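PDB 6P1E: PmoF1 from Methylocystis sp. ATCC 49242, which binds copper(II) in its PCu(A)C domain, probably through a histidine brace, and probably serves as a copper chaperone in a methane-oxidizing bacterium. Local coordinates for residues I77-P81 with G82-V86. Residues are numbered along the deposited sequence; the frame is centred on the assembly and turned at random.
Sequences ITLAP and GGAYV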
loop_
_atom_site.group_PDB
_atom_site.type_symbol
_atom_site.label_atom_id
_atom_site.label_comp_id
_atom_site.label_asym_id
_atom_site.label_seq_id
_atom_site.Cartn_x
_atom_site.Cartn_y
_atom_site.Cartn_z
ATOM N N ILE B 77 -8.397 -6.369 -4.749
ATOM C CA ILE B 77 -7.613 -5.769 -5.822
ATOM C C ILE B 77 -6.687 -4.716 -5.238
ATOM O O ILE B 77 -7.106 -3.886 -4.428
ATOM C CB ILE B 77 -8.503 -5.121 -6.903
ATOM C CG1 ILE B 77 -9.487 -6.145 -7.479
ATOM C CG2 ILE B 77 -7.645 -4.513 -8.012
ATOM C CD1 ILE B 77 -8.835 -7.297 -8.233
ATOM N N THR B 78 -5.432 -4.751 -5.669
ATOM C CA THR B 78 -4.441 -3.769 -5.253
ATOM C C THR B 78 -4.223 -2.700 -6.295
ATOM O O THR B 78 -3.888 -3.003 -7.443
ATOM C CB THR B 78 -3.082 -4.415 -4.991
ATOM O OG1 THR B 78 -3.254 -5.577 -4.185
ATOM C CG2 THR B 78 -2.135 -3.440 -4.302
ATOM N N LEU B 79 -4.411 -1.451 -5.890
ATOM C CA LEU B 79 -3.928 -0.324 -6.668
ATOM C C LEU B 79 -2.619 0.111 -6.025
ATOM O O LEU B 79 -2.608 0.563 -4.881
ATOM C CB LEU B 79 -4.937 0.825 -6.702
ATOM C CG LEU B 79 -6.371 0.477 -7.119
ATOM C CD1 LEU B 79 -7.195 1.753 -7.269
ATOM C CD2 LEU B 79 -6.415 -0.353 -8.393
ATOM N N ALA B 80 -1.517 -0.043 -6.752
ATOM C CA ALA B 80 -0.193 0.244 -6.207
ATOM C C ALA B 80 0.734 0.699 -7.324
ATOM O O ALA B 80 0.448 0.454 -8.497
ATOM C CB ALA B 80 0.377 -0.985 -5.505
ATOM N N PRO B 81 1.840 1.375 -6.970
ATOM C CA PRO B 81 2.788 1.819 -7.997
ATOM C C PRO B 81 3.195 0.686 -8.935
ATOM O O PRO B 81 3.541 -0.400 -8.473
ATOM C CB PRO B 81 3.981 2.312 -7.181
ATOM C CG PRO B 81 3.404 2.729 -5.879
ATOM C CD PRO B 81 2.235 1.822 -5.621
ATOM N N GLY B 82 3.143 0.946 -10.237
ATOM C CA GLY B 82 3.505 -0.042 -11.238
ATOM C C GLY B 82 2.317 -0.839 -11.749
ATOM O O GLY B 82 2.426 -1.544 -12.755
ATOM N N GLY B 83 1.184 -0.722 -11.063
ATOM C CA GLY B 83 -0.023 -1.441 -11.432
ATOM C C GLY B 83 -1.195 -0.496 -11.586
ATOM O O GLY B 83 -1.007 0.700 -11.818
ATOM N N ALA B 84 -2.405 -1.033 -11.466
ATOM C CA ALA B 84 -3.619 -0.228 -11.557
ATOM C C ALA B 84 -3.603 0.894 -10.525
ATOM O O ALA B 84 -3.069 0.737 -9.426
ATOM C CB ALA B 84 -4.852 -1.100 -11.376
ATOM N N TYR B 85 -4.161 2.040 -10.895
ATOM C CA TYR B 85 -4.146 3.211 -10.034
ATOM C C TYR B 85 -5.110 4.250 -10.583
ATOM O O TYR B 85 -5.658 4.079 -11.674
ATOM C CB TYR B 85 -2.735 3.800 -9.930
ATOM C CG TYR B 85 -2.302 4.561 -11.163
ATOM C CD1 TYR B 85 -2.202 5.947 -11.149
ATOM C CD2 TYR B 85 -1.998 3.896 -12.343
ATOM C CE1 TYR B 85 -1.809 6.646 -12.272
ATOM C CE2 TYR B 85 -1.606 4.587 -13.472
ATOM C CZ TYR B 85 -1.510 5.963 -13.431
ATOM O OH TYR B 85 -1.118 6.652 -14.555
ATOM N N VAL B 86 -5.320 5.317 -9.819
ATOM C CA VAL B 86 -6.097 6.455 -10.287
ATOM C C VAL B 86 -5.169 7.650 -10.437
ATOM O O VAL B 86 -4.480 8.033 -9.492
ATOM C CB VAL B 86 -7.250 6.798 -9.322
ATOM C CG1 VAL B 86 -8.053 7.988 -9.841
ATOM C CG2 VAL B 86 -8.145 5.592 -9.121
#
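The peptide N-H of Gly83 meets the flat carbonyl group of Ala80 at its oxygen: Gly83 N lies 2.9 Å from Ala80 O, the N-H points fairly straight at the oxygen (153°), and the donor nitrogen sits somewhat out of the carbonyl plane. The ring of Tyr85 leads away to meet that of His57, their planes at about 25°. Pro81 CB leaves the backbone away from Gly82-Val86, and the pyrrolidine ring packs on Trp16 and Arg18 of strand 10-18 and on Tyr30. Ala80 to Gly83 form a type II beta turn. Proline suits the second position, with its negative phi, and glycine the third: at the positive phi of Gly82 a CB would lie 2.5 Å from Pro81 O. The turn lies in a loop interrupting strand 75-91, whose parts on both sides of it hydrogen-bond to strand 27-35. Beyond it, Ala84 O receives a weak bond from Ala80 N (3.2 Å) and a CA-H contact from Leu79 CA. With CG beside the backbone N (chi1 -52°) and anti to the carbonyl carbon, Leu79 brings CD2 to 3.4 Å from Ala84 CB, closer than usual van der Waals contact, a place suited to a small methyl, while CD1 reaches Val86 CG2 more loosely at 4.4 Å.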